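Local coordinates for probable hydrolase (Pseudomonas aeruginosa, PDB 7AL6), which is of unknown physiological function but adopts the alpha/beta hydrolase fold and probably acts as a hydrolase, possibly on lipid-like esters, at residues 11-16 and 84-89; 36-41 and 183-188; 157-162 and 191-196; 221-226 and 249-254. All coordinates share one frame; numbering follows the deposited sequence. Where two conformers were deposited one is given.

Interaction 1. Residues 11-16 and 84-89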
loop_
_atom_site.group_PDB
_atom_site.type_symbol
_atom_site.label_atom_id
_atom_site.label_comp_id
_atom_site.label_asym_id
_atom_site.label_seq_id
_atom_site.Cartn_x
_atom_site.Cartn_y
_atom_site.Cartn_z
ATOM N N SER A 11 3.331 -3.734 -15.577
ATOM C CA SER A 11 2.388 -3.200 -14.595
ATOM C C SER A 11 1.138 -4.064 -14.588
ATOM O O SER A 11 0.399 -4.103 -15.582
ATOM C CB SER A 11 1.997 -1.757 -14.907
ATOM O OG SER A 11 3.109 -0.926 -14.663
ATOM N N LEU A 12 0.907 -4.753 -13.482
ATOM C CA LEU A 12 -0.328 -5.453 -13.224
ATOM C C LEU A 12 -1.190 -4.617 -12.295
ATOM O O LEU A 12 -0.718 -3.668 -11.675
ATOM C CB LEU A 12 -0.035 -6.819 -12.602
ATOM C CG LEU A 12 1.018 -7.678 -13.324
ATOM C CD1 LEU A 12 1.072 -9.097 -12.676
ATOM C CD2 LEU A 12 0.772 -7.790 -14.801
ATOM N N PRO A 13 -2.478 -4.936 -12.182
ATOM C CA PRO A 13 -3.353 -4.128 -11.327
ATOM C C PRO A 13 -2.894 -4.086 -9.899
ATOM O O PRO A 13 -3.001 -3.053 -9.241
ATOM C CB PRO A 13 -4.731 -4.815 -11.469
ATOM C CG PRO A 13 -4.665 -5.532 -12.816
ATOM C CD PRO A 13 -3.205 -5.927 -13.004
ATOM N N HIS A 14 -2.313 -5.163 -9.397
ATOM C CA HIS A 14 -2.002 -5.260 -7.984
ATOM C C HIS A 14 -0.519 -5.260 -7.660
ATOM O O HIS A 14 -0.165 -5.318 -6.476
ATOM C CB HIS A 14 -2.601 -6.572 -7.442
ATOM C CG HIS A 14 -2.105 -7.789 -8.163
ATOM N ND1 HIS A 14 -2.414 -8.049 -9.486
ATOM C CD2 HIS A 14 -1.305 -8.810 -7.756
ATOM C CE1 HIS A 14 -1.828 -9.176 -9.859
ATOM N NE2 HIS A 14 -1.163 -9.664 -8.822
ATOM N N ILE A 15 0.338 -5.378 -8.648
ATOM C CA ILE A 15 1.798 -5.462 -8.409
ATOM C C ILE A 15 2.521 -5.091 -9.689
ATOM O O ILE A 15 1.973 -5.268 -10.748
ATOM C CB ILE A 15 2.171 -6.884 -7.945
ATOM C CG1 ILE A 15 3.540 -6.956 -7.275
ATOM C CG2 ILE A 15 2.065 -7.850 -9.099
ATOM C CD1 ILE A 15 3.815 -8.243 -6.547
ATOM N N GLU A 16 3.753 -4.666 -9.561
ATOM C CA GLU A 16 4.614 -4.337 -10.696
ATOM C C GLU A 16 5.725 -5.384 -10.741
ATOM O O GLU A 16 6.404 -5.523 -9.759
ATOM C CB GLU A 16 5.140 -2.937 -10.491
ATOM C CG GLU A 16 5.553 -2.301 -11.758
ATOM C CD GLU A 16 6.086 -0.920 -11.505
ATOM O OE1 GLU A 16 5.295 -0.001 -11.454
ATOM O OE2 GLU A 16 7.289 -0.821 -11.333
ATOM N N VAL A 84 1.154 -14.578 -13.640
ATOM C CA VAL A 84 1.601 -14.926 -14.989
ATOM C C VAL A 84 0.492 -14.677 -15.998
ATOM O O VAL A 84 0.712 -14.094 -17.062
ATOM C CB VAL A 84 2.080 -16.391 -15.005
ATOM C CG1 VAL A 84 2.420 -16.828 -16.407
ATOM C CG2 VAL A 84 3.319 -16.542 -14.097
ATOM N N LEU A 85 -0.736 -15.044 -15.658
ATOM C CA LEU A 85 -1.919 -14.830 -16.524
ATOM C C LEU A 85 -2.098 -13.327 -16.780
ATOM O O LEU A 85 -2.326 -12.942 -17.887
ATOM C CB LEU A 85 -3.139 -15.431 -15.827
ATOM C CG LEU A 85 -4.446 -15.321 -16.590
ATOM C CD1 LEU A 85 -4.348 -15.995 -17.933
ATOM C CD2 LEU A 85 -5.589 -15.902 -15.792
ATOM N N MET A 86 -1.957 -12.511 -15.755
ATOM C CA MET A 86 -2.084 -11.043 -15.866
ATOM C C MET A 86 -0.921 -10.475 -16.681
ATOM O O MET A 86 -1.125 -9.487 -17.329
ATOM C CB MET A 86 -2.234 -10.409 -14.490
ATOM C CG MET A 86 -3.562 -10.773 -13.897
ATOM S SD MET A 86 -3.950 -9.977 -12.388
ATOM C CE MET A 86 -5.658 -9.545 -12.653
ATOM N N VAL A 87 0.269 -11.061 -16.591
ATOM C CA VAL A 87 1.424 -10.611 -17.403
ATOM C C VAL A 87 1.062 -10.816 -18.874
ATOM O O VAL A 87 1.217 -9.899 -19.635
ATOM C CB VAL A 87 2.723 -11.349 -17.046
ATOM C CG1 VAL A 87 3.719 -11.250 -18.176
ATOM C CG2 VAL A 87 3.326 -10.852 -15.752
ATOM N N ALA A 88 0.533 -11.975 -19.230
ATOM C CA ALA A 88 0.094 -12.227 -20.605
ATOM C C ALA A 88 -0.975 -11.226 -21.049
ATOM O O ALA A 88 -0.887 -10.667 -22.146
ATOM C CB ALA A 88 -0.438 -13.664 -20.751
ATOM N N GLU A 89 -1.978 -10.967 -20.198
ATOM C CA GLU A 89 -2.962 -9.933 -20.526
ATOM C C GLU A 89 -2.291 -8.605 -20.811
ATOM O O GLU A 89 -2.647 -7.911 -21.764
ATOM C CB GLU A 89 -3.965 -9.747 -19.392
ATOM C CG GLU A 89 -4.763 -10.994 -19.111
ATOM C CD GLU A 89 -5.903 -11.146 -20.079
ATOM O OE1 GLU A 89 -6.755 -10.246 -20.097
ATOM O OE2 GLU A 89 -5.921 -12.142 -20.826
#

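Interaction 2. Residues 36-41 and 183-188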
loop_
_atom_site.group_PDB
_atom_site.type_symbol
_atom_site.label_atom_id
_atom_site.label_comp_id
_atom_site.label_asym_id
_atom_site.label_seq_id
_atom_site.Cartn_x
_atom_site.Cartn_y
_atom_site.Cartn_z
ATOM N N TRP A 36 12.215 -21.287 -6.984
ATOM C CA TRP A 36 12.007 -20.585 -5.701
ATOM C C TRP A 36 13.326 -19.915 -5.267
ATOM O O TRP A 36 14.338 -20.585 -5.335
ATOM C CB TRP A 36 11.508 -21.606 -4.695
ATOM C CG TRP A 36 11.176 -21.096 -3.337
ATOM C CD1 TRP A 36 10.155 -20.279 -2.985
ATOM C CD2 TRP A 36 11.781 -21.520 -2.116
ATOM N NE1 TRP A 36 10.126 -20.116 -1.634
ATOM C CE2 TRP A 36 11.127 -20.846 -1.077
ATOM C CE3 TRP A 36 12.876 -22.331 -1.808
ATOM C CZ2 TRP A 36 11.505 -20.997 0.250
ATOM C CZ3 TRP A 36 13.248 -22.480 -0.499
ATOM C CH2 TRP A 36 12.567 -21.822 0.515
ATOM N N LEU A 37 13.305 -18.626 -4.929
ATOM C CA LEU A 37 14.442 -17.763 -4.490
ATOM C C LEU A 37 15.425 -17.491 -5.635
ATOM O O LEU A 37 16.428 -16.918 -5.366
ATOM C CB LEU A 37 15.168 -18.313 -3.258
ATOM C CG LEU A 37 14.296 -18.716 -2.079
ATOM C CD1 LEU A 37 15.136 -19.169 -0.910
ATOM C CD2 LEU A 37 13.359 -17.616 -1.657
ATOM N N ASP A 38 15.130 -17.859 -6.875
ATOM C CA ASP A 38 15.966 -17.479 -8.002
ATOM C C ASP A 38 15.380 -16.219 -8.646
ATOM O O ASP A 38 14.692 -15.459 -7.966
ATOM C CB ASP A 38 16.059 -18.642 -8.998
ATOM C CG ASP A 38 16.811 -19.837 -8.425
ATOM O OD1 ASP A 38 17.505 -19.645 -7.405
ATOM O OD2 ASP A 38 16.706 -20.951 -8.996
ATOM N N ASN A 39 15.644 -16.013 -9.934
ATOM C CA ASN A 39 15.221 -14.829 -10.681
ATOM C C ASN A 39 15.415 -15.123 -12.154
ATOM O O ASN A 39 15.859 -16.213 -12.535
ATOM C CB ASN A 39 15.992 -13.581 -10.248
ATOM C CG ASN A 39 17.482 -13.734 -10.360
ATOM O OD1 ASN A 39 17.999 -13.950 -11.441
ATOM N ND2 ASN A 39 18.195 -13.548 -9.229
ATOM N N ALA A 40 15.139 -14.125 -12.986
ATOM C CA ALA A 40 15.166 -14.338 -14.424
ATOM C C ALA A 40 16.550 -14.708 -14.947
ATOM O O ALA A 40 16.664 -15.197 -16.073
ATOM C CB ALA A 40 14.677 -13.090 -15.167
ATOM N N MET A 41 17.613 -14.428 -14.221
ATOM C CA MET A 41 18.923 -14.858 -14.703
ATOM C C MET A 41 19.068 -16.379 -14.728
ATOM O O MET A 41 20.004 -16.886 -15.346
ATOM C CB MET A 41 20.039 -14.282 -13.825
ATOM C CG MET A 41 20.255 -12.759 -13.944
ATOM S SD MET A 41 20.837 -12.288 -15.577
ATOM C CE MET A 41 22.583 -12.709 -15.466
ATOM N N GLU A 183 26.912 -16.819 -9.395
ATOM C CA GLU A 183 27.259 -15.479 -9.863
ATOM C C GLU A 183 26.160 -14.876 -10.735
ATOM O O GLU A 183 25.826 -13.693 -10.596
ATOM C CB GLU A 183 28.586 -15.517 -10.653
ATOM C CG GLU A 183 29.779 -15.855 -9.761
ATOM C CD GLU A 183 31.131 -15.901 -10.481
ATOM O OE1 GLU A 183 31.200 -15.724 -11.717
ATOM O OE2 GLU A 183 32.127 -16.151 -9.775
ATOM N N LEU A 184 25.661 -15.638 -11.714
ATOM C CA LEU A 184 24.630 -15.119 -12.609
ATOM C C LEU A 184 23.370 -14.740 -11.829
ATOM O O LEU A 184 22.825 -13.648 -11.985
ATOM C CB LEU A 184 24.341 -16.160 -13.693
ATOM C CG LEU A 184 25.436 -16.297 -14.745
ATOM C CD1 LEU A 184 25.247 -17.579 -15.568
ATOM C CD2 LEU A 184 25.462 -15.098 -15.644
ATOM N N LEU A 185 22.922 -15.608 -10.936
ATOM C CA LEU A 185 21.780 -15.271 -10.117
ATOM C C LEU A 185 22.050 -14.064 -9.215
ATOM O O LEU A 185 21.139 -13.259 -8.980
ATOM C CB LEU A 185 21.374 -16.478 -9.309
ATOM C CG LEU A 185 20.774 -17.624 -10.139
ATOM C CD1 LEU A 185 20.743 -18.866 -9.282
ATOM C CD2 LEU A 185 19.383 -17.268 -10.633
ATOM N N ALA A 186 23.289 -13.925 -8.702
ATOM C CA ALA A 186 23.653 -12.813 -7.823
ATOM C C ALA A 186 23.562 -11.457 -8.516
ATOM O O ALA A 186 23.307 -10.451 -7.854
ATOM C CB ALA A 186 25.088 -12.975 -7.295
ATOM N N GLN A 187 23.758 -11.399 -9.817
ATOM C CA GLN A 187 23.714 -10.135 -10.585
ATOM C C GLN A 187 22.326 -9.493 -10.477
ATOM O O GLN A 187 22.252 -8.303 -10.584
ATOM C CB GLN A 187 24.116 -10.379 -12.029
ATOM C CG GLN A 187 25.548 -10.840 -12.153
ATOM C CD GLN A 187 26.140 -10.481 -13.484
ATOM O OE1 GLN A 187 25.801 -11.055 -14.500
ATOM N NE2 GLN A 187 27.022 -9.506 -13.479
ATOM N N ARG A 188 21.277 -10.302 -10.395
ATOM C CA ARG A 188 19.871 -9.870 -10.299
ATOM C C ARG A 188 19.290 -10.108 -8.907
ATOM O O ARG A 188 18.221 -9.631 -8.691
ATOM C CB ARG A 188 19.073 -10.648 -11.347
ATOM C CG ARG A 188 17.845 -9.948 -11.890
ATOM C CD ARG A 188 17.133 -10.668 -13.018
ATOM N NE ARG A 188 15.879 -10.030 -13.320
ATOM C CZ ARG A 188 15.679 -9.196 -14.315
ATOM N NH1 ARG A 188 16.635 -8.939 -15.177
ATOM N NH2 ARG A 188 14.499 -8.647 -14.469
#

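Interaction 3. Residues 157-162 and 191-196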
loop_
_atom_site.group_PDB
_atom_site.type_symbol
_atom_site.label_atom_id
_atom_site.label_comp_id
_atom_site.label_asym_id
_atom_site.label_seq_id
_atom_site.Cartn_x
_atom_site.Cartn_y
_atom_site.Cartn_z
ATOM N N LYS A 157 17.450 -10.972 7.351
ATOM C CA LYS A 157 18.227 -11.535 6.228
ATOM C C LYS A 157 19.717 -11.348 6.505
ATOM O O LYS A 157 20.059 -10.357 7.105
ATOM C CB LYS A 157 17.762 -10.849 4.944
ATOM C CG LYS A 157 16.356 -10.271 5.035
ATOM C CD LYS A 157 15.554 -10.273 3.777
ATOM C CE LYS A 157 14.509 -9.185 3.764
ATOM N NZ LYS A 157 13.184 -9.709 4.143
ATOM N N PRO A 158 20.592 -12.315 6.172
ATOM C CA PRO A 158 22.023 -12.156 6.328
ATOM C C PRO A 158 22.630 -11.042 5.478
ATOM O O PRO A 158 22.122 -10.766 4.464
ATOM C CB PRO A 158 22.663 -13.419 5.755
ATOM C CG PRO A 158 21.559 -14.420 5.647
ATOM C CD PRO A 158 20.252 -13.687 5.827
ATOM N N VAL A 159 23.711 -10.445 5.947
ATOM C CA VAL A 159 24.445 -9.420 5.214
ATOM C C VAL A 159 25.826 -9.964 4.897
ATOM O O VAL A 159 26.471 -10.554 5.763
ATOM C CB VAL A 159 24.544 -8.102 6.013
ATOM C CG1 VAL A 159 25.335 -7.101 5.239
ATOM C CG2 VAL A 159 23.168 -7.593 6.339
ATOM N N TYR A 160 26.239 -9.809 3.655
ATOM C CA TYR A 160 27.552 -10.250 3.147
ATOM C C TYR A 160 28.361 -8.993 2.873
ATOM O O TYR A 160 27.979 -8.247 1.996
ATOM C CB TYR A 160 27.396 -11.128 1.902
ATOM C CG TYR A 160 26.556 -12.339 2.189
ATOM C CD1 TYR A 160 27.111 -13.483 2.727
ATOM C CD2 TYR A 160 25.189 -12.289 2.057
ATOM C CE1 TYR A 160 26.331 -14.565 3.079
ATOM C CE2 TYR A 160 24.395 -13.364 2.394
ATOM C CZ TYR A 160 24.966 -14.503 2.918
ATOM O OH TYR A 160 24.175 -15.552 3.238
ATOM N N ALA A 161 29.453 -8.764 3.602
ATOM C CA ALA A 161 30.349 -7.617 3.388
ATOM C C ALA A 161 31.017 -7.775 2.025
ATOM O O ALA A 161 31.188 -6.794 1.343
ATOM C CB ALA A 161 31.333 -7.527 4.517
ATOM N N GLU A 162 31.353 -9.001 1.654
ATOM C CA GLU A 162 32.060 -9.325 0.397
ATOM C C GLU A 162 31.112 -10.027 -0.580
ATOM O O GLU A 162 30.400 -10.936 -0.165
ATOM C CB GLU A 162 33.253 -10.232 0.704
ATOM C CG GLU A 162 34.419 -9.540 1.386
ATOM C CD GLU A 162 35.744 -9.726 0.669
ATOM O OE1 GLU A 162 36.609 -8.858 0.807
ATOM O OE2 GLU A 162 35.902 -10.740 -0.033
ATOM N N GLU A 191 20.892 -6.979 -3.331
ATOM C CA GLU A 191 20.690 -5.572 -3.107
ATOM C C GLU A 191 21.702 -5.021 -2.114
ATOM O O GLU A 191 22.123 -5.720 -1.202
ATOM C CB GLU A 191 19.277 -5.283 -2.593
ATOM C CG GLU A 191 18.981 -5.780 -1.248
ATOM C CD GLU A 191 17.544 -5.426 -0.855
ATOM O OE1 GLU A 191 16.640 -6.256 -1.090
ATOM O OE2 GLU A 191 17.308 -4.305 -0.369
ATOM N N PRO A 192 22.048 -3.745 -2.239
ATOM C CA PRO A 192 22.993 -3.133 -1.300
ATOM C C PRO A 192 22.335 -2.744 -0.004
ATOM O O PRO A 192 21.210 -2.238 0.023
ATOM C CB PRO A 192 23.464 -1.876 -2.036
ATOM C CG PRO A 192 22.173 -1.448 -2.811
ATOM C CD PRO A 192 21.663 -2.834 -3.328
ATOM N N VAL A 193 23.073 -2.949 1.079
ATOM C CA VAL A 193 22.610 -2.608 2.417
ATOM C C VAL A 193 23.823 -2.019 3.141
ATOM O O VAL A 193 24.944 -2.037 2.593
ATOM C CB VAL A 193 22.028 -3.810 3.170
ATOM C CG1 VAL A 193 20.806 -4.329 2.471
ATOM C CG2 VAL A 193 23.082 -4.890 3.337
ATOM N N PRO A 194 23.639 -1.406 4.311
ATOM C CA PRO A 194 24.788 -0.792 5.007
ATOM C C PRO A 194 25.853 -1.849 5.252
ATOM O O PRO A 194 25.602 -2.884 5.879
ATOM C CB PRO A 194 24.166 -0.267 6.305
ATOM C CG PRO A 194 22.711 -0.040 5.947
ATOM C CD PRO A 194 22.375 -1.183 5.034
ATOM N N GLY A 195 27.027 -1.625 4.688
ATOM C CA GLY A 195 28.070 -2.618 4.790
ATOM C C GLY A 195 27.761 -3.906 4.052
ATOM O O GLY A 195 27.893 -5.005 4.608
ATOM N N GLY A 196 27.338 -3.783 2.799
ATOM C CA GLY A 196 27.458 -4.909 1.901
ATOM C C GLY A 196 26.217 -5.251 1.123
ATOM O O GLY A 196 25.522 -4.364 0.620
#

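Interaction 4. Residues 221-226 and 249-254. With EDO (1,2-ethanediol), chain H.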
loop_
_atom_site.group_PDB
_atom_site.type_symbol
_atom_site.label_atom_id
_atom_site.label_comp_id
_atom_site.label_asym_id
_atom_site.label_seq_id
_atom_site.Cartn_x
_atom_site.Cartn_y
_atom_site.Cartn_z
ATOM N N PHE A 221 -4.222 -31.996 -11.521
ATOM C CA PHE A 221 -3.664 -30.850 -12.272
ATOM C C PHE A 221 -2.783 -31.381 -13.402
ATOM O O PHE A 221 -2.940 -30.936 -14.488
ATOM C CB PHE A 221 -2.913 -29.893 -11.347
ATOM C CG PHE A 221 -3.790 -28.841 -10.728
ATOM C CD1 PHE A 221 -4.194 -27.745 -11.450
ATOM C CD2 PHE A 221 -4.227 -28.960 -9.432
ATOM C CE1 PHE A 221 -5.014 -26.792 -10.886
ATOM C CE2 PHE A 221 -5.046 -28.004 -8.867
ATOM C CZ PHE A 221 -5.447 -26.927 -9.600
ATOM N N VAL A 222 -1.928 -32.350 -13.126
ATOM C CA VAL A 222 -1.001 -32.936 -14.128
ATOM C C VAL A 222 -1.844 -33.608 -15.211
ATOM O O VAL A 222 -1.603 -33.394 -16.369
ATOM C CB VAL A 222 -0.040 -33.947 -13.486
ATOM C CG1 VAL A 222 0.620 -34.811 -14.531
ATOM C CG2 VAL A 222 1.007 -33.279 -12.640
ATOM N N ARG A 223 -2.870 -34.319 -14.789
ATOM C CA ARG A 223 -3.760 -35.038 -15.694
ATOM C C ARG A 223 -4.581 -34.085 -16.538
ATOM O O ARG A 223 -4.960 -34.426 -17.662
ATOM C CB ARG A 223 -4.723 -35.948 -14.918
ATOM C CG ARG A 223 -4.107 -37.225 -14.400
ATOM C CD ARG A 223 -3.943 -38.283 -15.497
ATOM N NE ARG A 223 -2.832 -39.156 -15.163
ATOM C CZ ARG A 223 -2.956 -40.275 -14.474
ATOM N NH1 ARG A 223 -4.164 -40.678 -14.081
ATOM N NH2 ARG A 223 -1.878 -41.003 -14.197
ATOM N N SER A 224 -4.876 -32.907 -16.010
ATOM C CA SER A 224 -5.682 -31.867 -16.690
ATOM C C SER A 224 -4.886 -31.101 -17.749
ATOM O O SER A 224 -5.505 -30.377 -18.476
ATOM C CB SER A 224 -6.305 -30.943 -15.708
ATOM O OG SER A 224 -7.372 -31.584 -15.060
ATOM N N VAL A 225 -3.570 -31.228 -17.809
ATOM C CA VAL A 225 -2.780 -30.514 -18.844
ATOM C C VAL A 225 -3.262 -31.033 -20.207
ATOM O O VAL A 225 -3.358 -32.230 -20.362
ATOM C CB VAL A 225 -1.269 -30.709 -18.666
ATOM C CG1 VAL A 225 -0.505 -30.206 -19.865
ATOM C CG2 VAL A 225 -0.763 -30.051 -17.400
ATOM N N GLU A 226 -3.569 -30.167 -21.153
ATOM C CA GLU A 226 -4.087 -30.594 -22.463
ATOM C C GLU A 226 -3.047 -30.395 -23.555
ATOM O O GLU A 226 -3.191 -31.023 -24.575
ATOM C CB GLU A 226 -5.333 -29.805 -22.840
ATOM C CG GLU A 226 -6.460 -29.919 -21.847
ATOM C CD GLU A 226 -7.741 -29.244 -22.279
ATOM O OE1 GLU A 226 -7.812 -28.822 -23.378
ATOM O OE2 GLU A 226 -8.636 -29.170 -21.502
ATOM N N LEU A 249 5.797 -40.595 -14.115
ATOM C CA LEU A 249 6.174 -40.024 -15.431
ATOM C C LEU A 249 5.791 -41.003 -16.532
ATOM O O LEU A 249 5.332 -40.558 -17.556
ATOM C CB LEU A 249 7.662 -39.691 -15.481
ATOM C CG LEU A 249 8.116 -38.496 -14.650
ATOM C CD1 LEU A 249 9.575 -38.214 -14.883
ATOM C CD2 LEU A 249 7.309 -37.255 -14.933
ATOM N N GLU A 250 5.895 -42.303 -16.273
ATOM C CA GLU A 250 5.577 -43.398 -17.222
ATOM C C GLU A 250 4.075 -43.400 -17.574
ATOM O O GLU A 250 3.758 -43.899 -18.629
ATOM C CB GLU A 250 6.163 -44.714 -16.691
ATOM C CG GLU A 250 7.691 -44.701 -16.685
ATOM C CD GLU A 250 8.470 -45.821 -16.001
ATOM O OE1 GLU A 250 7.877 -46.664 -15.303
ATOM O OE2 GLU A 250 9.687 -45.838 -16.165
ATOM N N THR A 251 3.185 -42.873 -16.734
ATOM C CA THR A 251 1.730 -42.762 -16.988
ATOM C C THR A 251 1.350 -41.410 -17.613
ATOM O O THR A 251 0.175 -41.144 -17.672
ATOM C CB THR A 251 0.911 -42.981 -15.711
ATOM O OG1 THR A 251 0.996 -41.861 -14.843
ATOM C CG2 THR A 251 1.355 -44.196 -14.942
ATOM N N LEU A 252 2.288 -40.571 -18.039
ATOM C CA LEU A 252 1.948 -39.251 -18.538
ATOM C C LEU A 252 2.406 -39.121 -19.976
ATOM O O LEU A 252 3.448 -39.647 -20.353
ATOM C CB LEU A 252 2.596 -38.120 -17.717
ATOM C CG LEU A 252 2.294 -38.069 -16.233
ATOM C CD1 LEU A 252 3.126 -36.974 -15.541
ATOM C CD2 LEU A 252 0.810 -37.870 -15.994
ATOM N N PRO A 253 1.688 -38.403 -20.777
ATOM C CA PRO A 253 2.087 -38.290 -22.176
ATOM C C PRO A 253 3.143 -37.233 -22.422
ATOM O O PRO A 253 3.279 -36.784 -23.564
ATOM C CB PRO A 253 0.775 -37.917 -22.877
ATOM C CG PRO A 253 0.085 -37.029 -21.827
ATOM C CD PRO A 253 0.382 -37.781 -20.516
ATOM N N PHE A 254 3.874 -36.792 -21.398
ATOM C CA PHE A 254 4.908 -35.786 -21.631
ATOM C C PHE A 254 6.109 -36.404 -22.340
ATOM O O PHE A 254 6.494 -37.535 -22.049
ATOM C CB PHE A 254 5.352 -35.143 -20.304
ATOM C CG PHE A 254 4.221 -34.591 -19.463
ATOM C CD1 PHE A 254 2.991 -34.285 -20.017
ATOM C CD2 PHE A 254 4.402 -34.365 -18.107
ATOM C CE1 PHE A 254 1.967 -33.789 -19.238
ATOM C CE2 PHE A 254 3.377 -33.855 -17.333
ATOM C CZ PHE A 254 2.170 -33.562 -17.899
HETATM C C1 EDO H . 4.197 -33.394 -26.639
HETATM O O1 EDO H . 3.735 -33.848 -27.886
HETATM C C2 EDO H . 4.041 -34.400 -25.573
HETATM O O2 EDO H . 3.169 -34.101 -24.547
#

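Interaction 1. Residues 11-16 and 84-89
Pro13 and His14 make a shallow recess for the end of Met86, which reaches across from helix 77-91. The loop is the turn of the beta-hairpin that joins strands 7-11 and 16-22 at one side of the alpha/beta hydrolase sheet, and it is closed by a backbone bond from Leu12 N to Ile15 O. In return, Leu12 is the bump that the loop seats on the helix: CD2 lies 3.6 Å from the carbonyl oxygen O of Met86, while CD1 rests 4.0 Å from CB of Met86. The same forked end also meets Val87, whose CG2 is 4.1 Å from CD2 of Leu12. Leu17 on strand 16-22 packs against both Leu12 and Val87, extending this apolar patch into the sheet. Further out the thioether of Met86 meets His14 at the ring edge, near its plane, with SD 3.4 Å from CE1 of the imidazole. The ring's rotation is secured by a hydrogen bond from its NE2 to OD1 of Asp83, and CG2 of Ile15 lies 3.6 Å above one face, displaced toward the rim. Leu150 of the second subunit packs on Met86, and Arg153 of that subunit packs on Pro13, so the recess is bordered by the oligomer interface. The bend of the methionine chain at chi3 (137°) turns its terminal methyl toward the proline, bringing CE of Met86 within 4.1 Å of CG of Pro13.

Interaction 2. Residues 36-41 and 183-188
Asn39 and Leu185 make the polar centre of a contact that is close-packed around the amide and looser only where Met41 ends. The amide ND2 of Asn39 donates to the main-chain O of Leu185 at 3.0 Å, nearly straight (165°) and on a lone pair of that oxygen. Leu185 O also receives the backbone N of Arg188, so two N-H groups grip it near the end of helix 179-189. The amide oxygen OD1 of Asn39 accepts from the N of Met41 at 2.8 Å, an Asx turn that fixes the amide at both ends. CB of Arg188 lies 3.5 Å from OD1 of Asn39, and the extended arginine chain runs past the loop, leaving CB of Ala40 3.8 Å above one face of the guanidinium. Asp59 and Glu7 hold that cation. CB and CG of Met41 are as tightly packed, CG lying 3.4 Å from O of Leu184 and 3.5 Å from CB of Arg188. Residues 36-41 follow strand 28-33, in the loop that in alpha/beta hydrolases usually helps to form the oxyanion hole, whereas helix 179-189 belongs to the cap inserted between strands 119-125 and 229-234. The methyls of Leu185 divide between Asp38 and Asn39, CD1 3.8 Å from OD1 of Asp38, an oxygen salt-bridged to Arg170, and CD2 nearest OD1 of Asn39. On the partly exposed side Met41 bends at chi2 and chi3 and was modelled in two conformers. In the one described, CE lies 3.7 Å from CD2 of Leu184 and near OE1 of Gln187; Leu3 of the third subunit packs on Leu184 and Gln187.

Interaction 3. Residues 157-162 and 191-196
Val159 and Val193 reach toward each other tip to tip, CG1 of Val159 lying 3.7 Å from CG2 of Val193. The same CG1 also sits 3.4 Å from the carbonyl oxygen O of Gly195, so a single methyl touches both an apolar side chain and a polar main-chain atom. Alongside, the backbones come close: CA of Gly196 approaches the O of Tyr160 at 3.4 Å, a CA-H...O contact with 136° at the hydrogen. This closeness depends on Gly196 having no side chain, because the position of a CB would fall toward the other segment, and its phi of 131° is one that glycine readily adopts. Both glycines belong to a tight beta-hairpin that joins strands 190-193 and 196-199. Pro194 and Gly195 form its two-residue turn, and the closing pair is Val193 and Gly196, with Val193 N to Gly196 O at 2.9 Å and Gly196 N to Val193 O at 3.0 Å. On the opposing segment the chain is held against the hairpin by a backbone bond between Tyr160 and Tyr197 and by Pro158 O meeting OG1 of Thr198. Tyr160 turns its side chain away from the hairpin to pack on Lys165, Ala166 and Ala169 of helix 163-172, for which Glu162 occupies the N-cap position. Further out, the hairpin meets the third subunit, where Gln90 of that chain packs on Val193 and Glu89 on Pro194.

Interaction 4. Residues 221-226 and 249-254
In Val222, CG1 stands anti to the backbone N (chi1 164°), on the side facing Leu252, whose CG lies beside its own N (chi1 -58°) with CD1 extended from there (chi2 174°). The contact links two helix ends in the C-terminal part of the alpha/beta hydrolase fold: residues 221-226 lead from helix 215-223 toward strand 229-234, and residues 249-254 from helix 245-250, within a beta-alpha-beta crossover, into strand 255-259. The two side chains cross at about a right angle and pack tightly, CG1 of Val222 being 3.4 Å from CD2 of Leu252. The same CG1 lies 3.9 Å from CZ of Phe254, whose ring has CB of Leu252 over its centre, and Val109 of helix 103-114 packs on Val222. At the exposed rim Arg223, deposited in two conformers, bends at chi2 and likewise crosses Leu252 at about a right angle, CD2 of Leu252 lying near the guanidinium plane 4.0 Å from NE. In the conformer described, NH2 makes a weak hydrogen bond of 3.1 Å to OG1 of Thr251; that hydroxyl is also bonded to O of Leu248. A 1,2-ethanediol, probably from the crystallisation liquor, donates from O2 to the O of Pro253 at 2.9 Å.

In the fold
Interaction 2 is the buried one, joining the loop after strand 28-33 to the cap helix 179-189 by a side-chain amide that bonds to the helix backbone. Interaction 3 lies at the surface, where a valine pair and close backbones, without a hydrogen bond between the segments, make the contact; strand 190-193 follows helix 179-189, connecting it to interaction 2. Interactions 1 and 4 are partly buried and largely apolar, each packing a helix against a loop: the first adds a sulfur-aromatic contact, the second only a weak rim hydrogen bond. Interactions 1 and 4 touch the second subunit; 1, 2 and 3 touch the third. Interactions 3 and 4 lie on opposite sides of the chain's centre.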